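Local coordinates for acyl-CoA dehydrogenase (Geobacillus kaustophilus, PDB 2PG0), which probably catalyses FAD-dependent alpha,beta-dehydrogenation of acyl chains, placing a double bond next to the thioester, at residues 36-42 against 211-215; 70-75 against 309-313; 252-257 against 325-330; 257-261 against 298-302; 317-321 against 378-382. All blocks are in the same frame, centred on the assembly; numbering follows the deposited sequence.

Interaction 1 of 5, residues 36-42 against 211-215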
# COMPACT_ATOMS: atom_id res chain seq x y z
N TRP A 36 36.30 7.32 0.51
CA TRP A 36 36.10 6.82 1.86
C TRP A 36 35.33 5.49 1.82
O TRP A 36 35.65 4.56 2.56
CB TRP A 36 35.31 7.82 2.68
CG TRP A 36 35.99 9.12 2.94
CD1 TRP A 36 37.31 9.42 2.77
CD2 TRP A 36 35.37 10.29 3.47
NE1 TRP A 36 37.55 10.73 3.14
CE2 TRP A 36 36.37 11.28 3.58
CE3 TRP A 36 34.05 10.60 3.85
CZ2 TRP A 36 36.10 12.57 4.07
CZ3 TRP A 36 33.79 11.88 4.33
CH2 TRP A 36 34.81 12.84 4.43
N GLU A 37 34.33 5.42 0.96
CA GLU A 37 33.55 4.19 0.80
C GLU A 37 34.42 3.04 0.31
O GLU A 37 34.30 1.91 0.80
CB GLU A 37 32.38 4.42 -0.14
CG GLU A 37 31.33 5.31 0.46
CD GLU A 37 30.04 5.18 -0.28
OE1 GLU A 37 30.00 5.55 -1.47
OE2 GLU A 37 29.07 4.68 0.34
N LYS A 38 35.30 3.34 -0.64
CA LYS A 38 36.25 2.36 -1.17
C LYS A 38 37.17 1.81 -0.08
O LYS A 38 37.44 0.61 -0.04
CB LYS A 38 37.09 2.98 -2.28
CG LYS A 38 36.37 3.19 -3.58
CD LYS A 38 37.32 3.83 -4.58
CE LYS A 38 36.69 4.00 -5.94
NZ LYS A 38 37.68 4.55 -6.91
N ARG A 39 37.66 2.70 0.78
CA ARG A 39 38.55 2.32 1.88
C ARG A 39 37.81 1.63 3.02
O ARG A 39 38.40 0.84 3.75
CB ARG A 39 39.32 3.53 2.41
CG ARG A 39 40.19 4.25 1.38
CD ARG A 39 41.55 3.60 1.20
NE ARG A 39 42.46 3.94 2.30
CZ ARG A 39 43.20 5.05 2.35
NH1 ARG A 39 43.16 5.94 1.36
NH2 ARG A 39 43.99 5.26 3.40
N GLY A 40 36.52 1.93 3.17
CA GLY A 40 35.69 1.33 4.21
C GLY A 40 35.69 2.09 5.53
O GLY A 40 35.13 1.62 6.53
N ILE A 41 36.30 3.27 5.52
CA ILE A 41 36.46 4.08 6.72
C ILE A 41 36.73 5.54 6.35
O ILE A 41 37.32 5.82 5.30
CB ILE A 41 37.58 3.49 7.66
CG1 ILE A 41 37.51 4.08 9.08
CG2 ILE A 41 38.96 3.62 7.00
CD1 ILE A 41 38.32 3.28 10.12
N ILE A 42 36.26 6.45 7.19
CA ILE A 42 36.52 7.88 7.05
C ILE A 42 37.77 8.21 7.89
O ILE A 42 37.83 7.87 9.07
CB ILE A 42 35.30 8.74 7.52
CG1 ILE A 42 34.06 8.42 6.67
CG2 ILE A 42 35.63 10.25 7.49
CD1 ILE A 42 32.76 9.03 7.20
N HIS A 211 28.97 2.14 3.52
CA HIS A 211 30.26 1.51 3.26
C HIS A 211 31.45 2.23 3.91
O HIS A 211 32.46 1.59 4.22
CB HIS A 211 30.49 1.33 1.76
CG HIS A 211 29.76 0.16 1.16
ND1 HIS A 211 29.66 -0.03 -0.20
CD2 HIS A 211 29.10 -0.87 1.74
CE1 HIS A 211 28.97 -1.13 -0.43
NE2 HIS A 211 28.62 -1.66 0.73
N ALA A 212 31.33 3.54 4.12
CA ALA A 212 32.41 4.30 4.77
C ALA A 212 32.29 4.38 6.30
O ALA A 212 33.14 4.97 6.96
CB ALA A 212 32.54 5.71 4.15
N GLN A 213 31.23 3.79 6.86
CA GLN A 213 31.07 3.72 8.31
C GLN A 213 31.78 2.47 8.84
O GLN A 213 31.54 1.36 8.34
CB GLN A 213 29.58 3.68 8.70
CG GLN A 213 29.21 4.62 9.85
CD GLN A 213 30.10 4.46 11.07
OE1 GLN A 213 30.19 3.38 11.66
NE2 GLN A 213 30.77 5.54 11.46
N ASP A 214 32.65 2.65 9.83
CA ASP A 214 33.45 1.55 10.38
C ASP A 214 32.69 0.77 11.45
O ASP A 214 32.99 0.85 12.64
CB ASP A 214 34.80 2.05 10.93
CG ASP A 214 34.64 3.20 11.92
OD1 ASP A 214 34.01 4.23 11.58
OD2 ASP A 214 35.14 3.08 13.06
N THR A 215 31.70 -0.00 11.01
CA THR A 215 30.90 -0.82 11.91
C THR A 215 31.67 -2.09 12.24
O THR A 215 32.23 -2.73 11.35
CB THR A 215 29.56 -1.23 11.27
OG1 THR A 215 29.04 -0.13 10.51
CG2 THR A 215 28.56 -1.63 12.35
O HOH W 1 27.30 2.57 0.81
O HOH W 2 33.17 -0.44 6.50
O HOH W 3 34.29 5.78 9.33
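A212 presses its methyl group against the last turn of helix 33-39, where a Schellman motif closes the helix and hands the chain over to the loop that meets the middle, beta domain. G40, at positive phi, is the C-prime residue of that motif: weak bonds from I41 N to W36 O and from G40 N to E37 O close it, and G40 N also bonds W36 O. A side chain at these backbone angles would be jammed against the preceding carbonyl oxygen, which calls for glycine. Separately, G40 CA comes within 3.2 Å of H211 O in a CA-H...O contact.

The tight part lies around the A212 methyl. A212 CB rests 3.6 Å from W36 C, and the CB of W36 and CG1 of I42 close in on it as well, with E37 CG alongside. Next to this apolar patch, I41 lays its CD1 at 3.8 Å from D214 CB. The W36 indole, with CG anti to its carbonyl carbon (chi1 -65°), is led away from the loop, and I42 CG2 sits over one of its faces.

Around this patch the polar atoms are joined more loosely, through water; no clear direct hydrogen bond crosses. One water links E37 OE2 to H211 N, and another lies within hydrogen-bonding distance of G40 O and Q213 O. The H211 ring leads away from helix 33-39, NE2 bonding K207 O, while D214 OD2 takes the backbone N of I165 and of H166. A third water is held by three groups: it accepts from I42 N and donates to A212 O, and it meets D214 OD1 at 2.7 Å.

Interaction 2 of 5, residues 70-75 against 309-313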
# COMPACT_ATOMS: atom_id res chain seq x y z
N ASP A 70 22.91 25.49 21.11
CA ASP A 70 21.63 24.80 21.28
C ASP A 70 21.48 23.65 20.28
O ASP A 70 22.31 23.49 19.38
CB ASP A 70 20.44 25.78 21.26
CG ASP A 70 20.09 26.30 19.87
OD1 ASP A 70 20.62 25.80 18.85
OD2 ASP A 70 19.25 27.21 19.79
N PHE A 71 20.42 22.86 20.45
CA PHE A 71 20.19 21.66 19.65
C PHE A 71 19.98 21.94 18.15
O PHE A 71 20.21 21.07 17.31
CB PHE A 71 19.02 20.86 20.23
CG PHE A 71 18.77 19.55 19.54
CD1 PHE A 71 19.65 18.47 19.72
CD2 PHE A 71 17.66 19.38 18.72
CE1 PHE A 71 19.42 17.25 19.07
CE2 PHE A 71 17.43 18.16 18.07
CZ PHE A 71 18.31 17.10 18.25
N ALA A 72 19.54 23.15 17.81
CA ALA A 72 19.35 23.51 16.40
C ALA A 72 20.66 23.43 15.61
O ALA A 72 20.64 23.06 14.43
CB ALA A 72 18.71 24.88 16.26
N TYR A 73 21.78 23.74 16.26
CA TYR A 73 23.09 23.56 15.64
C TYR A 73 23.35 22.10 15.29
O TYR A 73 23.88 21.80 14.23
CB TYR A 73 24.22 24.12 16.51
CG TYR A 73 24.31 25.61 16.46
CD1 TYR A 73 25.07 26.25 15.47
CD2 TYR A 73 23.61 26.40 17.38
CE1 TYR A 73 25.15 27.65 15.42
CE2 TYR A 73 23.68 27.80 17.33
CZ TYR A 73 24.45 28.41 16.35
OH TYR A 73 24.53 29.78 16.29
N SER A 74 22.94 21.19 16.18
CA SER A 74 23.10 19.75 15.91
C SER A 74 22.21 19.29 14.76
O SER A 74 22.63 18.46 13.95
CB SER A 74 22.82 18.92 17.16
OG SER A 74 23.95 18.93 18.02
N VAL A 75 20.99 19.83 14.69
CA VAL A 75 20.09 19.54 13.57
C VAL A 75 20.76 19.92 12.25
O VAL A 75 20.80 19.13 11.31
CB VAL A 75 18.73 20.26 13.72
CG1 VAL A 75 17.85 20.02 12.47
CG2 VAL A 75 18.02 19.78 14.98
N ILE A 309 11.19 18.36 16.92
CA ILE A 309 12.40 19.11 17.31
C ILE A 309 12.04 20.25 18.28
O ILE A 309 12.64 20.37 19.35
CB ILE A 309 13.19 19.64 16.07
CG1 ILE A 309 13.89 18.49 15.34
CG2 ILE A 309 14.22 20.72 16.47
CD1 ILE A 309 14.31 18.84 13.91
N GLU A 310 11.04 21.05 17.93
CA GLU A 310 10.57 22.15 18.77
C GLU A 310 10.16 21.69 20.18
O GLU A 310 10.61 22.26 21.17
CB GLU A 310 9.42 22.91 18.09
CG GLU A 310 9.84 23.70 16.86
CD GLU A 310 8.65 24.28 16.09
OE1 GLU A 310 7.52 24.25 16.63
OE2 GLU A 310 8.85 24.75 14.94
N GLU A 311 9.32 20.65 20.24
CA GLU A 311 8.93 20.03 21.52
C GLU A 311 10.15 19.57 22.34
O GLU A 311 10.24 19.83 23.54
CB GLU A 311 8.02 18.83 21.28
CG GLU A 311 6.61 19.17 20.85
CD GLU A 311 5.85 19.93 21.91
OE1 GLU A 311 5.28 19.29 22.83
OE2 GLU A 311 5.81 21.17 21.80
N HIS A 312 11.07 18.87 21.67
CA HIS A 312 12.29 18.38 22.29
C HIS A 312 13.10 19.53 22.90
O HIS A 312 13.51 19.46 24.06
CB HIS A 312 13.14 17.65 21.25
CG HIS A 312 14.34 16.96 21.81
ND1 HIS A 312 14.25 16.03 22.83
CD2 HIS A 312 15.65 17.05 21.49
CE1 HIS A 312 15.46 15.59 23.11
NE2 HIS A 312 16.33 16.19 22.31
N MET A 313 13.29 20.60 22.12
CA MET A 313 14.07 21.76 22.55
C MET A 313 13.42 22.52 23.71
O MET A 313 14.11 23.14 24.52
CB MET A 313 14.35 22.68 21.35
CG MET A 313 15.35 22.10 20.33
SD MET A 313 15.76 23.19 18.94
CE MET A 313 16.62 24.52 19.81
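M313 reaches across to the first turn of helix 71-84, and its chain can be followed outward atom by atom. From CB, CG is set anti to the carbonyl carbon (chi1 -71°), which brings it 3.9 Å from F71 CB and equally near F71 CD2. SD follows, 3.9 Å from A72 N, and a bend at chi3 (66°) then brings CE against the start of the helix, 3.8 Å from D70 OD2 and close to the A72 methyl. D70 is the N-cap: its OD1 accepts a weak bond from A72 N and is also held by H14 NE2. An alanine at M313 is likely to open a gap beside F71 CB and the A72 methyl, where CG and CE now pack. Beside the methionine, H312 sets the CD2 edge of its ring over one face of F71, nearest CE2, in a T-shaped stack, centroids 5.2 Å apart and planes at 76°. Q247 and Q246 hold the imidazole nitrogens and so fix its turn. One layer deeper, V75 and I309 meet tip to tip, I309 CD1 at 4.0 Å from V75 CG2. These roughly antiparallel helices join the N-terminal and C-terminal helical domains of the acyl-CoA dehydrogenase fold.

Interaction 3 of 5, residues 252-257 against 325-330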
# COMPACT_ATOMS: atom_id res chain seq x y z
N VAL A 252 17.92 9.85 14.16
CA VAL A 252 17.63 8.95 13.04
C VAL A 252 16.50 9.49 12.15
O VAL A 252 16.62 9.46 10.93
CB VAL A 252 17.32 7.52 13.53
CG1 VAL A 252 16.76 6.65 12.41
CG2 VAL A 252 18.59 6.90 14.12
N ALA A 253 15.43 9.99 12.77
CA ALA A 253 14.32 10.58 12.01
C ALA A 253 14.78 11.76 11.17
O ALA A 253 14.40 11.88 10.00
CB ALA A 253 13.19 11.00 12.95
N ILE A 254 15.62 12.62 11.76
CA ILE A 254 16.17 13.78 11.03
C ILE A 254 16.98 13.35 9.80
O ILE A 254 16.78 13.90 8.70
CB ILE A 254 17.00 14.71 11.95
CG1 ILE A 254 16.08 15.40 12.97
CG2 ILE A 254 17.78 15.76 11.12
CD1 ILE A 254 16.81 16.02 14.17
N ALA A 255 17.86 12.36 9.97
CA ALA A 255 18.71 11.86 8.88
C ALA A 255 17.90 11.18 7.77
O ALA A 255 18.19 11.34 6.58
CB ALA A 255 19.78 10.90 9.42
N ALA A 256 16.88 10.42 8.16
CA ALA A 256 16.03 9.79 7.16
C ALA A 256 15.20 10.81 6.37
O ALA A 256 15.01 10.66 5.15
CB ALA A 256 15.13 8.74 7.82
N GLN A 257 14.72 11.86 7.05
CA GLN A 257 13.96 12.92 6.40
C GLN A 257 14.83 13.61 5.35
O GLN A 257 14.41 13.81 4.21
CB GLN A 257 13.45 13.94 7.44
CG GLN A 257 12.65 15.11 6.85
CD GLN A 257 11.37 14.69 6.16
OE1 GLN A 257 10.69 13.75 6.60
NE2 GLN A 257 11.05 15.37 5.07
N ALA A 325 7.71 9.52 14.53
CA ALA A 325 8.62 10.14 13.57
C ALA A 325 9.63 9.12 13.03
O ALA A 325 9.80 8.99 11.82
CB ALA A 325 9.32 11.35 14.21
N LYS A 326 10.26 8.38 13.94
CA LYS A 326 11.29 7.40 13.56
C LYS A 326 10.77 6.33 12.59
O LYS A 326 11.37 6.13 11.54
CB LYS A 326 11.91 6.76 14.80
CG LYS A 326 13.25 6.06 14.56
CD LYS A 326 13.03 4.65 14.02
CE LYS A 326 14.33 3.89 13.89
NZ LYS A 326 14.14 2.57 13.25
N TRP A 327 9.69 5.64 12.93
CA TRP A 327 9.24 4.55 12.07
C TRP A 327 8.64 5.07 10.76
O TRP A 327 8.96 4.55 9.69
CB TRP A 327 8.32 3.54 12.80
CG TRP A 327 6.84 3.86 12.78
CD1 TRP A 327 6.11 4.42 13.79
CD2 TRP A 327 5.91 3.60 11.71
NE1 TRP A 327 4.79 4.54 13.41
CE2 TRP A 327 4.64 4.05 12.14
CE3 TRP A 327 6.04 3.05 10.43
CZ2 TRP A 327 3.51 3.96 11.34
CZ3 TRP A 327 4.90 2.95 9.63
CH2 TRP A 327 3.65 3.41 10.08
N TRP A 328 7.79 6.09 10.85
CA TRP A 328 7.08 6.54 9.66
C TRP A 328 8.01 7.19 8.63
O TRP A 328 7.89 6.92 7.44
CB TRP A 328 5.92 7.47 10.02
CG TRP A 328 5.02 7.70 8.84
CD1 TRP A 328 3.92 6.95 8.49
CD2 TRP A 328 5.15 8.71 7.84
NE1 TRP A 328 3.35 7.46 7.35
CE2 TRP A 328 4.09 8.54 6.93
CE3 TRP A 328 6.05 9.78 7.65
CZ2 TRP A 328 3.90 9.38 5.82
CZ3 TRP A 328 5.86 10.61 6.55
CH2 TRP A 328 4.80 10.41 5.65
N ILE A 329 8.93 8.03 9.10
CA ILE A 329 9.86 8.72 8.20
C ILE A 329 10.86 7.73 7.56
O ILE A 329 11.17 7.85 6.38
CB ILE A 329 10.58 9.92 8.88
CG1 ILE A 329 9.56 11.02 9.20
CG2 ILE A 329 11.64 10.51 7.94
CD1 ILE A 329 10.10 12.15 10.11
N THR A 330 11.34 6.77 8.34
CA THR A 330 12.25 5.76 7.76
C THR A 330 11.55 4.92 6.69
O THR A 330 12.12 4.69 5.62
CB THR A 330 12.97 4.90 8.83
OG1 THR A 330 12.02 4.20 9.64
CG2 THR A 330 13.90 5.76 9.69
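K326 NZ is gripped by N372 OD1 and by the carbonyl oxygens of G370 and S365, while the aliphatic part of this lysine packs on helix 237-273. The contact belongs to the C-terminal helical bundle of the acyl-CoA dehydrogenase fold, where helices 237-273 and 319-343 run nearly parallel, their short axes 18° apart and 8.6 Å at closest approach. Small residues permit this spacing: A253 CB lies 4.0 Å from A325 C, and A256 CB meets the T330 CG2 methyl at 3.7 Å. V252 continues the apolar strip, its CG1 touching both K326 CE and T330 CG2. T330 CG2 is anti to the carbonyl carbon, which turns it to the neighbouring helix, while OG1 (chi1 59°) faces its own chain and is met by N372 ND2. The K326 side chain, near FAD-binding T371, is about 8 Å from the bound FAD. W327 and W328 also touch the second subunit, W327 NE1 bonding T296 OG1 of that subunit. At the C-terminal end of the strip I329 wedges in beside A256, crossing the Q257 side chain at about a right angle. Q257 NE2 bonds E261 OE2, and I329 CG2 sits 3.5 Å from Q257 N and 3.6 Å from Q257 OE1.

Interaction 4 of 5, residues 257-261 against 298-302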
# COMPACT_ATOMS: atom_id res chain seq x y z
N GLN A 257 14.72 11.86 7.05
CA GLN A 257 13.96 12.92 6.40
C GLN A 257 14.83 13.61 5.35
O GLN A 257 14.41 13.81 4.21
CB GLN A 257 13.45 13.94 7.44
CG GLN A 257 12.65 15.11 6.85
CD GLN A 257 11.37 14.69 6.16
OE1 GLN A 257 10.69 13.75 6.60
NE2 GLN A 257 11.05 15.37 5.07
N THR A 258 16.05 13.95 5.75
CA THR A 258 17.02 14.55 4.83
C THR A 258 17.36 13.64 3.64
O THR A 258 17.46 14.11 2.50
CB THR A 258 18.31 14.94 5.57
OG1 THR A 258 17.98 15.78 6.67
CG2 THR A 258 19.25 15.70 4.64
N ALA A 259 17.53 12.35 3.90
CA ALA A 259 17.83 11.37 2.84
C ALA A 259 16.71 11.34 1.80
O ALA A 259 16.98 11.34 0.60
CB ALA A 259 18.07 9.99 3.44
N ALA A 260 15.46 11.33 2.27
CA ALA A 260 14.29 11.37 1.39
C ALA A 260 14.29 12.63 0.52
O ALA A 260 14.06 12.56 -0.70
CB ALA A 260 13.01 11.29 2.22
N GLU A 261 14.54 13.78 1.15
CA GLU A 261 14.62 15.08 0.46
C GLU A 261 15.70 15.08 -0.62
O GLU A 261 15.47 15.56 -1.75
CB GLU A 261 14.82 16.22 1.47
CG GLU A 261 13.56 16.56 2.26
CD GLU A 261 13.80 17.32 3.57
OE1 GLU A 261 14.97 17.55 3.95
OE2 GLU A 261 12.81 17.68 4.23
N ILE A 298 6.95 13.78 1.84
CA ILE A 298 8.13 14.49 2.35
C ILE A 298 7.72 15.73 3.18
O ILE A 298 8.28 15.97 4.26
CB ILE A 298 9.12 14.84 1.20
CG1 ILE A 298 9.81 13.55 0.72
CG2 ILE A 298 10.14 15.93 1.65
CD1 ILE A 298 10.42 13.61 -0.68
N ALA A 299 6.72 16.46 2.69
CA ALA A 299 6.19 17.64 3.37
C ALA A 299 5.61 17.26 4.74
O ALA A 299 5.83 17.95 5.74
CB ALA A 299 5.14 18.32 2.50
N LEU A 300 4.86 16.16 4.77
CA LEU A 300 4.33 15.63 6.03
C LEU A 300 5.42 15.30 7.05
O LEU A 300 5.33 15.68 8.21
CB LEU A 300 3.48 14.39 5.77
CG LEU A 300 2.13 14.58 5.09
CD1 LEU A 300 1.64 13.23 4.66
CD2 LEU A 300 1.10 15.27 6.01
N GLY A 301 6.45 14.59 6.60
CA GLY A 301 7.54 14.16 7.47
C GLY A 301 8.32 15.36 7.97
O GLY A 301 8.70 15.41 9.15
N ARG A 302 8.57 16.31 7.08
CA ARG A 302 9.33 17.53 7.43
C ARG A 302 8.58 18.35 8.48
O ARG A 302 9.16 18.78 9.48
CB ARG A 302 9.62 18.37 6.18
CG ARG A 302 10.33 19.73 6.43
CD ARG A 302 11.55 19.63 7.38
NE ARG A 302 12.69 18.89 6.83
CZ ARG A 302 13.82 18.65 7.49
NH1 ARG A 302 13.97 19.08 8.74
NH2 ARG A 302 14.80 17.98 6.90
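R302 and E261 form the first shell, a side-on salt bridge in which NE and NH2 each donate to one carboxylate oxygen. R302 NE gives a nearly straight bond, 167° at the hydrogen, to the syn lone pair of E261 OE2 at 2.9 Å, while NH2 reaches OE1 at 3.0 Å. The carboxylate and guanidinium planes are only 24° apart. The Q257 amide comes next: its NE2 donates to OE2 from above the carboxylate plane and also bonds I298 O at 2.9 Å. Both OE2 and I298 O have two donors, I298 O taking R302 N as well. Q257 CG lies over one face of the guanidinium, with T258 OG1, itself hydrogen-bonded to I254 O, at its edge. G301 matters here, because a CB at this position would clash with Q257 OE1. I298 CG2 packs against E261 CG at 3.5 Å. Further out, R302 NH1 forms salt bridges with E79 OE2 and D306 OD1. With alanine in place of E261, R302 NE and NH2 would probably lose these acceptors and the Q257 amide would be freer to turn. The side-on salt bridge ties antiparallel helices 237-273 and 285-313 within the C-terminal helical bundle of the acyl-CoA dehydrogenase fold.

Interaction 5 of 5, residues 317-321 against 378-382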
# COMPACT_ATOMS: atom_id res chain seq x y z
N GLN A 317 8.65 15.91 27.23
CA GLN A 317 8.77 14.46 27.08
C GLN A 317 7.84 14.02 25.95
O GLN A 317 6.61 14.08 26.10
CB GLN A 317 8.39 13.76 28.40
CG GLN A 317 8.91 12.33 28.54
CD GLN A 317 8.03 11.46 29.44
OE1 GLN A 317 7.53 11.92 30.47
NE2 GLN A 317 7.85 10.20 29.05
N ILE A 318 8.44 13.58 24.84
CA ILE A 318 7.69 13.20 23.63
C ILE A 318 8.08 11.81 23.07
O ILE A 318 8.38 11.65 21.89
CB ILE A 318 7.79 14.30 22.54
CG1 ILE A 318 9.21 14.88 22.50
CG2 ILE A 318 6.75 15.41 22.80
CD1 ILE A 318 9.52 15.70 21.31
N VAL A 319 8.05 10.83 23.96
CA VAL A 319 8.35 9.44 23.64
C VAL A 319 7.50 8.92 22.47
O VAL A 319 8.02 8.31 21.52
CB VAL A 319 8.17 8.54 24.90
CG1 VAL A 319 8.38 7.07 24.58
CG2 VAL A 319 9.12 8.98 26.01
N THR A 320 6.20 9.18 22.52
CA THR A 320 5.27 8.73 21.48
C THR A 320 5.60 9.35 20.12
O THR A 320 5.72 8.65 19.12
CB THR A 320 3.81 9.05 21.84
OG1 THR A 320 3.49 8.42 23.09
CG2 THR A 320 2.86 8.56 20.76
N GLU A 321 5.75 10.67 20.12
CA GLU A 321 5.89 11.41 18.87
C GLU A 321 7.22 11.11 18.16
O GLU A 321 7.27 11.06 16.93
CB GLU A 321 5.70 12.91 19.12
CG GLU A 321 4.28 13.30 19.56
CD GLU A 321 3.99 13.10 21.05
OE1 GLU A 321 4.87 12.64 21.82
OE2 GLU A 321 2.85 13.40 21.46
N ILE A 378 6.09 0.55 21.23
CA ILE A 378 6.14 1.69 22.14
C ILE A 378 4.89 2.54 21.99
O ILE A 378 4.27 2.94 22.98
CB ILE A 378 7.45 2.52 21.95
CG1 ILE A 378 8.66 1.72 22.43
CG2 ILE A 378 7.37 3.87 22.68
CD1 ILE A 378 9.99 2.24 21.90
N ILE A 379 4.49 2.80 20.74
CA ILE A 379 3.30 3.61 20.48
C ILE A 379 2.05 2.95 21.09
O ILE A 379 1.27 3.61 21.76
CB ILE A 379 3.11 3.90 18.97
CG1 ILE A 379 4.24 4.80 18.45
CG2 ILE A 379 1.73 4.57 18.70
CD1 ILE A 379 4.43 4.73 16.92
N ALA A 380 1.89 1.65 20.84
CA ALA A 380 0.73 0.90 21.34
C ALA A 380 0.67 0.95 22.87
O ALA A 380 -0.40 1.12 23.45
CB ALA A 380 0.78 -0.53 20.85
N ARG A 381 1.83 0.84 23.51
CA ARG A 381 1.92 0.94 24.97
C ARG A 381 1.43 2.31 25.45
O ARG A 381 0.67 2.39 26.41
CB ARG A 381 3.35 0.68 25.45
CG ARG A 381 3.47 0.54 26.96
CD ARG A 381 4.91 0.40 27.42
NE ARG A 381 4.98 0.35 28.88
CZ ARG A 381 5.07 1.43 29.67
NH1 ARG A 381 5.12 2.65 29.15
NH2 ARG A 381 5.12 1.27 30.99
N GLN A 382 1.84 3.37 24.76
CA GLN A 382 1.43 4.74 25.10
C GLN A 382 -0.05 5.01 24.79
O GLN A 382 -0.65 5.94 25.34
CB GLN A 382 2.32 5.76 24.38
CG GLN A 382 3.82 5.63 24.68
CD GLN A 382 4.22 6.23 26.02
OE1 GLN A 382 4.59 5.51 26.94
NE2 GLN A 382 4.14 7.56 26.13
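This is a small surface contact between the start of helix 319-343 and the end of helix 372-382, the last helix of the C-terminal domain, and it mixes one hydrogen bond with apolar packing. T320 and Q382 carry the polar part, their side chains sliding past each other in opposite directions. Q382 NE2 donates to T320 OG1 at 3.2 Å, with the hydroxyl oxygen close to the plane of the amide and the bond bent to 152° at the hydrogen. The glutamine folds back on itself to do this: CG is anti to the carbonyl carbon and a turn at chi2 (-79°) swings the amide round, so that CB and CG also lie 3.2 Å from the same T320 OG1.

Beside this pair is the apolar part. V319, the first residue of the helix, meets I378 at about a right angle, V319 CG1 lying 3.9 Å from I378 CG2. Apart from that pair, I379 CG1 approaches the carbonyl oxygen T320 O at 4.2 Å, and I379 also packs on S323, M324 and W327 of helix 319-343 and on T296 of the second subunit. Q246 of helix 237-273 also touches V319 and bonds I318 N at the N-cap. One hydrogen bond near the surface, beside one methyl-to-methyl contact, implies a modest link whose polar half probably competes with solvent.

Interactions 2 to 5 gather around the C-terminal helical bundle, whereas interaction 1 joins the N-terminal helices to the middle domain, some 23 to 35 Å away between centres. Interactions 3 and 4 are closest, with centres 8 Å apart: they share Q257 and helix 237-273. Interaction 2 uses helix 285-313 as does interaction 4, and touches interaction 3 through I309 and I254. Interaction 5 sits at the start of helix 319-343, before interaction 3, meeting it at W327 and interaction 2 where I318 packs on E311 and H312. Along the chain interaction 1 closes before interactions 3, 4 and 5 open, but crosses interaction 2. Separate contacts thus link the domains, and interactions 3, 4 and 5 each touch the second subunit.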